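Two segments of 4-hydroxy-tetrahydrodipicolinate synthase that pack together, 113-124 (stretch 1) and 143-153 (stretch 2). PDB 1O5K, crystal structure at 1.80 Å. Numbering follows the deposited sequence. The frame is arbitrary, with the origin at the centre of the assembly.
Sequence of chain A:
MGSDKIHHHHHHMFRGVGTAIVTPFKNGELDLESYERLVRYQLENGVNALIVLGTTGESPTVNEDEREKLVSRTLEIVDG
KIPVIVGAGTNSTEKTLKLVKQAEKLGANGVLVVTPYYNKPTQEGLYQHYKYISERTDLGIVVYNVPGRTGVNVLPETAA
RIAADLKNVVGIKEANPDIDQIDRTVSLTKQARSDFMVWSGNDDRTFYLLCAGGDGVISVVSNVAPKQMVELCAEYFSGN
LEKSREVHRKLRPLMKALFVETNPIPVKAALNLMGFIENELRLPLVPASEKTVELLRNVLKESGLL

Stretch 1 (113-124) VVTPYYNKPTQE
Stretch 2 143-153: VYNVPGRTGVN

Val 114 and Val 152 supply two separate apolar patches in a contact burying 627 Å², summed over both stretches. Val 114 (chi1 p) sets CG2 3.7 Å from Tyr 144 CD2, 3.9 Å from Val 146 CG1 and 3.8 Å from Thr 150 CG2. Val 152, extended (-143/138) and also p, points toward stretch 1; its CG1 lies 4.5 Å from Pro 121 CD and 3.5 Å from Thr 115 OG1, and its CG2 3.6 Å from Pro 121 O, so its branches fill the bend of the 115-121 loop.

The strands run parallel, pairing Val 113 with Val 143 (CA-CA 5.2 Å) and Val 114 with Tyr 144 (CA-CA 4.3 Å). Tyr 144 N donates to Val 113 O (3.1 Å), and Thr 115 N to Tyr 144 O (3.0 Å, 167°). Val 114 and Tyr 144 (chi1 t) share one sheet face.

Beyond the strands, stretch 2 forms helix 147-150. Its Thr 150 O accepts from Tyr 118 N (3.0 Å), where Tyr 118 adopts phi/psi 80/-39. Gly 151 follows at 84/9; a CB there would jam against the preceding carbonyl and approach Lys 120 CG.

A water accepts from Thr 115 OG1 (2.6 Å) and Thr 150 OG1 (2.7 Å), both p, and donates to Val 152 O (2.7 Å), satisfying buried polar groups. At the edge, Gln 123 (m, m) donates from NE2 to Asn 153 O (2.9 Å).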

# COMPACT_ATOMS: atom_id res chain seq x y z
N VAL A 113 -13.36 23.48 1.88
CA VAL A 113 -13.80 22.88 0.63
C VAL A 113 -12.93 21.69 0.29
O VAL A 113 -11.77 21.82 -0.14
CB VAL A 113 -13.73 23.91 -0.51
CG1 VAL A 113 -14.07 23.30 -1.83
CG2 VAL A 113 -14.60 25.12 -0.23
N VAL A 114 -13.49 20.51 0.53
CA VAL A 114 -12.77 19.28 0.29
C VAL A 114 -12.49 19.14 -1.20
O VAL A 114 -13.28 19.58 -2.05
CB VAL A 114 -13.56 18.05 0.86
CG1 VAL A 114 -14.86 17.85 0.14
CG2 VAL A 114 -12.68 16.81 0.96
N THR A 115 -11.35 18.56 -1.52
CA THR A 115 -11.12 18.12 -2.90
C THR A 115 -12.29 17.22 -3.31
O THR A 115 -12.73 16.36 -2.53
CB THR A 115 -9.85 17.26 -3.03
OG1 THR A 115 -9.97 16.11 -2.19
CG2 THR A 115 -8.58 18.00 -2.58
N PRO A 116 -12.82 17.41 -4.51
CA PRO A 116 -13.83 16.52 -5.04
C PRO A 116 -13.50 15.06 -4.80
O PRO A 116 -12.40 14.58 -5.13
CB PRO A 116 -13.84 16.84 -6.52
CG PRO A 116 -13.55 18.36 -6.50
CD PRO A 116 -12.52 18.53 -5.44
N TYR A 117 -14.45 14.37 -4.16
CA TYR A 117 -14.36 12.94 -3.81
C TYR A 117 -15.01 12.11 -4.93
O TYR A 117 -15.82 12.64 -5.68
CB TYR A 117 -15.08 12.64 -2.46
CG TYR A 117 -16.37 13.43 -2.30
CD1 TYR A 117 -17.56 12.99 -2.93
CD2 TYR A 117 -16.40 14.64 -1.64
CE1 TYR A 117 -18.72 13.71 -2.84
CE2 TYR A 117 -17.56 15.38 -1.57
CZ TYR A 117 -18.72 14.90 -2.16
OH TYR A 117 -19.86 15.65 -2.08
N TYR A 118 -14.56 10.88 -5.10
CA TYR A 118 -15.15 9.86 -5.96
C TYR A 118 -14.82 9.98 -7.45
O TYR A 118 -14.59 8.95 -8.09
CB TYR A 118 -16.67 9.82 -5.77
CG TYR A 118 -17.40 8.66 -6.44
CD1 TYR A 118 -17.04 7.35 -6.21
CD2 TYR A 118 -18.48 8.89 -7.27
CE1 TYR A 118 -17.70 6.30 -6.84
CE2 TYR A 118 -19.14 7.86 -7.89
CZ TYR A 118 -18.74 6.55 -7.68
OH TYR A 118 -19.40 5.52 -8.27
N ASN A 119 -14.78 11.19 -8.00
CA ASN A 119 -14.49 11.36 -9.43
C ASN A 119 -13.03 11.63 -9.73
O ASN A 119 -12.70 11.75 -10.91
CB ASN A 119 -15.42 12.36 -10.08
CG ASN A 119 -15.45 13.71 -9.40
OD1 ASN A 119 -14.69 14.00 -8.48
ND2 ASN A 119 -16.28 14.62 -9.98
N LYS A 120 -12.14 11.68 -8.70
CA LYS A 120 -10.67 11.64 -8.90
C LYS A 120 -10.14 12.60 -9.99
O LYS A 120 -9.49 12.23 -10.96
CB LYS A 120 -10.15 10.20 -9.12
CG LYS A 120 -10.51 9.19 -8.04
CD LYS A 120 -9.75 7.83 -8.21
CE LYS A 120 -9.75 7.30 -9.63
NZ LYS A 120 -8.99 5.99 -9.80
N PRO A 121 -10.40 13.87 -9.80
CA PRO A 121 -9.92 14.87 -10.77
C PRO A 121 -8.38 14.87 -10.85
O PRO A 121 -7.67 14.52 -9.89
CB PRO A 121 -10.43 16.18 -10.21
CG PRO A 121 -10.77 15.93 -8.81
CD PRO A 121 -11.05 14.46 -8.61
N THR A 122 -7.90 15.28 -11.99
CA THR A 122 -6.49 15.49 -12.20
C THR A 122 -6.03 16.69 -11.34
O THR A 122 -6.85 17.46 -10.83
CB THR A 122 -6.21 15.73 -13.64
OG1 THR A 122 -6.81 16.95 -14.08
CG2 THR A 122 -6.78 14.56 -14.55
N GLN A 123 -4.71 16.84 -11.20
CA GLN A 123 -4.15 17.96 -10.45
C GLN A 123 -4.60 19.30 -11.09
O GLN A 123 -5.00 20.22 -10.39
CB GLN A 123 -2.63 17.87 -10.35
CG GLN A 123 -2.18 16.64 -9.58
CD GLN A 123 -2.63 16.64 -8.16
OE1 GLN A 123 -2.26 17.53 -7.41
NE2 GLN A 123 -3.43 15.65 -7.77
N GLU A 124 -4.55 19.37 -12.41
CA GLU A 124 -5.07 20.55 -13.10
C GLU A 124 -6.57 20.81 -12.82
O GLU A 124 -6.97 21.94 -12.66
CB GLU A 124 -4.81 20.43 -14.61
CG GLU A 124 -5.30 21.60 -15.45
CD GLU A 124 -4.61 22.91 -15.14
OE1 GLU A 124 -3.52 22.92 -14.51
OE2 GLU A 124 -5.16 23.98 -15.55
N VAL A 143 -8.64 24.70 1.54
CA VAL A 143 -8.59 23.44 0.78
C VAL A 143 -8.50 22.37 1.83
O VAL A 143 -7.81 22.50 2.83
CB VAL A 143 -7.31 23.40 -0.09
CG1 VAL A 143 -7.06 22.02 -0.69
CG2 VAL A 143 -7.39 24.48 -1.15
N TYR A 144 -9.21 21.29 1.60
CA TYR A 144 -9.15 20.13 2.51
C TYR A 144 -8.75 18.88 1.73
O TYR A 144 -9.48 18.42 0.85
CB TYR A 144 -10.48 20.00 3.17
CG TYR A 144 -10.70 18.76 4.07
CD1 TYR A 144 -9.63 18.13 4.71
CD2 TYR A 144 -11.97 18.30 4.29
CE1 TYR A 144 -9.85 17.04 5.51
CE2 TYR A 144 -12.22 17.20 5.10
CZ TYR A 144 -11.15 16.59 5.70
OH TYR A 144 -11.32 15.50 6.50
N ASN A 145 -7.57 18.37 2.08
CA ASN A 145 -6.97 17.21 1.46
C ASN A 145 -7.05 16.02 2.38
O ASN A 145 -6.55 16.05 3.50
CB ASN A 145 -5.51 17.51 1.10
CG ASN A 145 -4.89 16.42 0.30
OD1 ASN A 145 -5.46 15.97 -0.70
ND2 ASN A 145 -3.72 15.95 0.74
N VAL A 146 -7.72 14.99 1.91
CA VAL A 146 -7.99 13.76 2.73
C VAL A 146 -8.12 12.56 1.80
O VAL A 146 -9.23 12.01 1.57
CB VAL A 146 -9.17 13.97 3.71
CG1 VAL A 146 -10.50 14.31 3.07
CG2 VAL A 146 -9.31 12.75 4.63
N PRO A 147 -6.98 12.16 1.21
CA PRO A 147 -6.99 11.13 0.13
C PRO A 147 -7.61 9.80 0.52
O PRO A 147 -8.21 9.14 -0.30
CB PRO A 147 -5.52 10.96 -0.21
CG PRO A 147 -4.74 11.72 0.78
CD PRO A 147 -5.64 12.73 1.41
N GLY A 148 -7.50 9.43 1.78
CA GLY A 148 -8.10 8.18 2.24
C GLY A 148 -9.62 8.13 2.13
O GLY A 148 -10.22 7.04 1.97
N ARG A 149 -10.25 9.30 2.15
CA ARG A 149 -11.70 9.43 1.94
C ARG A 149 -12.10 9.77 0.49
O ARG A 149 -13.16 9.34 0.06
CB ARG A 149 -12.32 10.46 2.84
CG ARG A 149 -12.29 10.13 4.31
CD ARG A 149 -12.98 11.19 5.15
NE ARG A 149 -13.01 10.91 6.60
CZ ARG A 149 -14.05 10.39 7.25
NH1 ARG A 149 -14.03 10.19 8.58
NH2 ARG A 149 -15.10 10.06 6.56
N THR A 150 -11.29 10.57 -0.21
CA THR A 150 -11.69 11.13 -1.50
C THR A 150 -11.22 10.36 -2.71
O THR A 150 -11.85 10.45 -3.79
CB THR A 150 -11.10 12.55 -1.65
OG1 THR A 150 -9.66 12.44 -1.59
CG2 THR A 150 -11.58 13.44 -0.52
N GLY A 151 -10.11 9.63 -2.55
CA GLY A 151 -9.47 8.97 -3.68
C GLY A 151 -8.51 9.86 -4.48
O GLY A 151 -8.01 9.44 -5.54
N VAL A 152 -8.23 11.05 -3.98
CA VAL A 152 -7.32 11.95 -4.69
C VAL A 152 -6.49 12.67 -3.65
O VAL A 152 -7.01 13.02 -2.56
CB VAL A 152 -8.08 12.96 -5.57
CG1 VAL A 152 -8.84 14.00 -4.72
CG2 VAL A 152 -7.09 13.65 -6.49
N ASN A 153 -5.20 12.80 -3.93
CA ASN A 153 -4.27 13.56 -3.11
C ASN A 153 -3.85 14.84 -3.83
O ASN A 153 -3.40 14.77 -4.99
CB ASN A 153 -3.03 12.74 -2.84
CG ASN A 153 -2.06 13.46 -1.95
OD1 ASN A 153 -2.43 13.93 -0.91
ND2 ASN A 153 -0.78 13.56 -2.39
O HOH W 1 -8.32 14.61 -0.82
O HOH W 2 -11.66 12.11 -6.01